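Side-chain contacts in Methylcobalamin\: coenzyme M methyltransferase (Methanosarcina mazei, PDB 4AY7), which catalyses transfer of a methyl group from a methylated corrinoid to coenzyme M, a step of methanogenesis that relies on a zinc cofactor: residues M171-S174 / I175-D179; I187-E190 / A191-Y195. All coordinates share one frame; numbering follows the deposited sequence. Where two conformers were deposited one is given.

Contact 1: residues M171-S174 / I175-D179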
loop_
_atom_site.group_PDB
_atom_site.type_symbol
_atom_site.label_atom_id
_atom_site.label_comp_id
_atom_site.label_asym_id
_atom_site.label_seq_id
_atom_site.Cartn_x
_atom_site.Cartn_y
_atom_site.Cartn_z
ATOM N N MET A 171 2.089 -15.455 15.936
ATOM C CA MET A 171 3.395 -16.092 15.895
ATOM C C MET A 171 3.392 -17.438 16.611
ATOM O O MET A 171 3.890 -18.440 16.079
ATOM C CB MET A 171 4.465 -15.155 16.459
ATOM C CG MET A 171 4.842 -14.043 15.477
ATOM S SD MET A 171 6.145 -12.887 16.039
ATOM C CE MET A 171 7.355 -14.020 16.790
ATOM N N LYS A 172 2.782 -17.488 17.787
ATOM C CA LYS A 172 2.727 -18.719 18.580
ATOM C C LYS A 172 1.954 -19.804 17.847
ATOM O O LYS A 172 2.373 -20.940 17.826
ATOM C CB LYS A 172 2.103 -18.407 19.957
ATOM C CG LYS A 172 2.137 -19.498 21.024
ATOM C CD LYS A 172 1.603 -18.940 22.385
ATOM C CE LYS A 172 2.055 -19.703 23.650
ATOM N NZ LYS A 172 1.027 -20.548 24.388
ATOM N N TRP A 173 0.837 -19.457 17.214
ATOM C CA TRP A 173 0.066 -20.437 16.461
ATOM C C TRP A 173 0.749 -20.932 15.205
ATOM O O TRP A 173 0.491 -22.066 14.751
ATOM C CB TRP A 173 -1.277 -19.876 16.098
ATOM C CG TRP A 173 -2.081 -19.500 17.320
ATOM C CD1 TRP A 173 -1.789 -19.738 18.646
ATOM C CD2 TRP A 173 -3.341 -18.812 17.328
ATOM N NE1 TRP A 173 -2.761 -19.200 19.449
ATOM C CE2 TRP A 173 -3.717 -18.645 18.706
ATOM C CE3 TRP A 173 -4.160 -18.324 16.348
ATOM C CZ2 TRP A 173 -4.870 -18.017 19.078
ATOM C CZ3 TRP A 173 -5.314 -17.672 16.725
ATOM C CH2 TRP A 173 -5.680 -17.551 18.057
ATOM N N SER A 174 1.568 -20.076 14.616
ATOM C CA SER A 174 2.332 -20.454 13.422
ATOM C C SER A 174 3.215 -21.690 13.649
ATOM O O SER A 174 3.421 -22.489 12.706
ATOM C CB SER A 174 3.177 -19.291 12.907
ATOM O OG SER A 174 4.350 -19.072 13.660
ATOM N N ILE A 175 3.703 -21.853 14.890
ATOM C CA ILE A 175 4.468 -23.058 15.312
ATOM C C ILE A 175 3.582 -24.124 15.958
ATOM O O ILE A 175 3.731 -25.304 15.667
ATOM C CB ILE A 175 5.508 -22.704 16.394
ATOM C CG1 ILE A 175 6.491 -21.663 15.897
ATOM C CG2 ILE A 175 6.155 -23.979 16.962
ATOM C CD1 ILE A 175 6.711 -20.525 16.876
ATOM N N LYS A 176 2.674 -23.716 16.838
ATOM C CA LYS A 176 2.036 -24.664 17.733
ATOM C C LYS A 176 0.600 -25.017 17.385
ATOM O O LYS A 176 0.147 -26.072 17.794
ATOM C CB LYS A 176 2.115 -24.184 19.193
ATOM C CG LYS A 176 2.982 -25.040 20.113
ATOM C CD LYS A 176 4.460 -24.703 19.952
ATOM C CE LYS A 176 5.360 -25.415 20.968
ATOM N NZ LYS A 176 6.514 -24.521 21.293
ATOM N N LYS A 177 -0.123 -24.161 16.662
ATOM C CA LYS A 177 -1.507 -24.438 16.312
ATOM C C LYS A 177 -1.773 -23.964 14.903
ATOM O O LYS A 177 -2.505 -23.002 14.707
ATOM C CB LYS A 177 -2.473 -23.686 17.246
ATOM C CG LYS A 177 -2.462 -24.052 18.743
ATOM C CD LYS A 177 -3.281 -25.269 19.206
ATOM C CE LYS A 177 -4.765 -25.307 18.784
ATOM N NZ LYS A 177 -5.495 -26.536 19.233
ATOM N N THR A 178 -1.200 -24.644 13.914
ATOM C CA THR A 178 -1.250 -24.147 12.564
ATOM C C THR A 178 -2.677 -24.175 12.019
ATOM O O THR A 178 -2.994 -23.396 11.110
ATOM C CB THR A 178 -0.317 -24.945 11.662
ATOM O OG1 THR A 178 -0.733 -26.327 11.636
ATOM C CG2 THR A 178 1.168 -24.802 12.170
ATOM N N ASP A 179 -3.565 -25.013 12.577
ATOM C CA ASP A 179 -4.968 -24.956 12.173
ATOM C C ASP A 179 -5.570 -23.605 12.471
ATOM O O ASP A 179 -6.427 -23.129 11.728
ATOM C CB ASP A 179 -5.824 -25.973 12.891
ATOM C CG ASP A 179 -6.058 -27.174 12.100
ATOM O OD1 ASP A 179 -5.132 -27.567 11.363
ATOM O OD2 ASP A 179 -7.147 -27.776 12.216
#

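Contact 2: residues I187-E190 / A191-Y195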
loop_
_atom_site.group_PDB
_atom_site.type_symbol
_atom_site.label_atom_id
_atom_site.label_comp_id
_atom_site.label_asym_id
_atom_site.label_seq_id
_atom_site.Cartn_x
_atom_site.Cartn_y
_atom_site.Cartn_z
ATOM N N ILE A 187 -10.111 -16.339 7.057
ATOM C CA ILE A 187 -11.092 -15.292 7.317
ATOM C C ILE A 187 -10.531 -13.934 6.874
ATOM O O ILE A 187 -11.251 -13.157 6.207
ATOM C CB ILE A 187 -11.442 -15.193 8.810
ATOM C CG1 ILE A 187 -12.113 -16.507 9.291
ATOM C CG2 ILE A 187 -12.339 -14.007 9.075
ATOM C CD1 ILE A 187 -11.989 -16.773 10.776
ATOM N N ALA A 188 -9.263 -13.631 7.258
ATOM C CA ALA A 188 -8.606 -12.382 6.843
ATOM C C ALA A 188 -8.596 -12.246 5.323
ATOM O O ALA A 188 -8.885 -11.153 4.848
ATOM C CB ALA A 188 -7.153 -12.282 7.384
ATOM N N THR A 189 -8.348 -13.342 4.556
ATOM C CA THR A 189 -8.237 -13.226 3.099
ATOM C C THR A 189 -9.600 -12.941 2.490
ATOM O O THR A 189 -9.708 -12.082 1.607
ATOM C CB THR A 189 -7.549 -14.459 2.491
ATOM O OG1 THR A 189 -6.282 -14.562 3.129
ATOM C CG2 THR A 189 -7.357 -14.409 0.957
ATOM N N GLU A 190 -10.625 -13.590 3.034
ATOM C CA GLU A 190 -11.956 -13.413 2.561
ATOM C C GLU A 190 -12.382 -11.943 2.748
ATOM O O GLU A 190 -12.973 -11.341 1.876
ATOM C CB GLU A 190 -12.880 -14.357 3.341
ATOM C CG GLU A 190 -14.361 -14.252 3.061
ATOM C CD GLU A 190 -15.183 -15.267 3.909
ATOM O OE1 GLU A 190 -14.720 -16.449 4.067
ATOM O OE2 GLU A 190 -16.297 -14.887 4.417
ATOM N N ALA A 191 -12.173 -11.437 3.946
ATOM C CA ALA A 191 -12.557 -10.046 4.273
ATOM C C ALA A 191 -11.776 -9.111 3.353
ATOM O O ALA A 191 -12.303 -8.114 2.866
ATOM C CB ALA A 191 -12.270 -9.698 5.774
ATOM N N SER A 192 -10.510 -9.402 3.153
ATOM C CA SER A 192 -9.621 -8.535 2.320
ATOM C C SER A 192 -10.142 -8.414 0.894
ATOM O O SER A 192 -10.196 -7.331 0.329
ATOM C CB SER A 192 -8.167 -9.082 2.355
ATOM O OG SER A 192 -7.598 -8.756 3.642
ATOM N N ILE A 193 -10.581 -9.529 0.334
ATOM C CA ILE A 193 -11.017 -9.547 -1.061
ATOM C C ILE A 193 -12.315 -8.741 -1.167
ATOM O O ILE A 193 -12.504 -7.917 -2.107
ATOM C CB ILE A 193 -11.243 -11.002 -1.502
ATOM C CG1 ILE A 193 -9.907 -11.663 -1.625
ATOM C CG2 ILE A 193 -12.104 -11.056 -2.738
ATOM C CD1 ILE A 193 -10.009 -13.156 -1.739
ATOM N N ILE A 194 -13.199 -8.948 -0.201
ATOM C CA ILE A 194 -14.486 -8.224 -0.179
ATOM C C ILE A 194 -14.253 -6.697 -0.180
ATOM O O ILE A 194 -14.901 -5.955 -0.915
ATOM C CB ILE A 194 -15.376 -8.624 0.997
ATOM C CG1 ILE A 194 -15.892 -10.081 0.832
ATOM C CG2 ILE A 194 -16.550 -7.619 1.162
ATOM C CD1 ILE A 194 -16.413 -10.778 2.083
ATOM N N TYR A 195 -13.397 -6.237 0.706
ATOM C CA TYR A 195 -13.121 -4.772 0.835
ATOM C C TYR A 195 -12.417 -4.247 -0.400
ATOM O O TYR A 195 -12.796 -3.217 -0.967
ATOM C CB TYR A 195 -12.253 -4.547 2.054
ATOM C CG TYR A 195 -11.811 -3.099 2.298
ATOM C CD1 TYR A 195 -12.655 -2.026 2.040
ATOM C CD2 TYR A 195 -10.554 -2.826 2.798
ATOM C CE1 TYR A 195 -12.259 -0.707 2.269
ATOM C CE2 TYR A 195 -10.143 -1.509 3.107
ATOM C CZ TYR A 195 -11.006 -0.450 2.813
ATOM O OH TYR A 195 -10.627 0.842 3.028
#

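Contact 1: residues M171-S174 / I175-D179
K172 and W173 spend their carbonyls on the last turn of one helix: K176 N donates to K172 O at 3.0 Å and K177 N to W173 O at 2.9 Å. K177 then leaves helical geometry (phi -142°, psi 70°) and the chain starts a second helix. I175 N adds only a weak bond to K172 O, the i to i+3 kind seen as a helix ends.

The side chains fill in around this backbone. I175 runs back along the helix, and its terminal CD1 rests 3.6 Å from M171 O. The same carbonyl accepts a hydrogen bond from the hydroxyl of S174, OG to M171 O, modelled at 2.5 Å, a length to be taken with caution; a first torsion of 77° sets OG between the backbone N and the carbonyl carbon, from where it reaches back three residues. One peptide oxygen thus carries a polar partner and an apolar neighbour. Beyond the junction residue in sequence, T178 lays its methyl CG2 3.3 Å from S174 O, while its CA approaches W173 O at 3.5 Å in a CA-H...O contact. W173 meets the turn through its root more than through its indole: its CB stands 3.6 Å from K177 O and 4.2 Å from K177 CB, which lies obliquely to the ring. Beyond CB the K177 chain bends twice and its amine leads away from the turn. W173, which is buried, touches L180 of the following helix, and S174 touches L181.

K177 is both the first residue to leave helix 167-176 and the N-cap position of helix 178-202, a one-residue helix-to-helix junction in the connection between strands 150-155 and 206-210 of the TIM barrel.

Contact 2: residues I187-E190 / A191-Y195
T189 and I193, one turn apart, meet through the outer atoms of their side chains. I193 can be followed outward: CB sits beside T189 O, CG1 comes closer to that oxygen at 3.3 Å, and CD1, at the tip, stays near it while reaching T189 CG2 at 4.0 Å. With CG1 beside the backbone N (chi1 -72°), the extended chain runs back along the preceding turn. T189 OG1 has a different task, a hydrogen bond to L185 O. The neighbouring pair, E190 and I194, lie side by side and point the same way, with I194 CD1 4.2 Å from E190 CG.

All of this belongs to helix 178-202 in the outer layer of the TIM barrel, where buried S192 touches V160 of helix 157-165, F235 of helix 221-238 and L87 of helix 86-90. A188 O is gripped twice by S192: the amide N bonds it at 2.9 Å, and OG, 3.0 Å away, comes from the opposite face, 38° above the carbonyl plane. With an alanine here the hydroxyl goes, and A188 O is likely to lose its polar partner on that face in a buried setting. A188 itself packs its methyl group against V160 and A161.

Followed from the N terminus, the chain passes contact 1 first and opens contact 2 a little over two helical turns after contact 1 ends. They stand in series: neither nests in nor crosses the other, and their nearest atoms are about 8 Å apart. Contact 1 closes the one-residue break at K177 between helices 167-176 and 178-202, at the surface. Contact 2 closes no loop, since its two segments are consecutive turns of helix 178-202, and it lies deeper, where that helix packs against helices 157-165 and 221-238. The shared helix is the tie: it begins at the junction of contact 1, runs through contact 2 and leads on to strand 206-210 of the barrel.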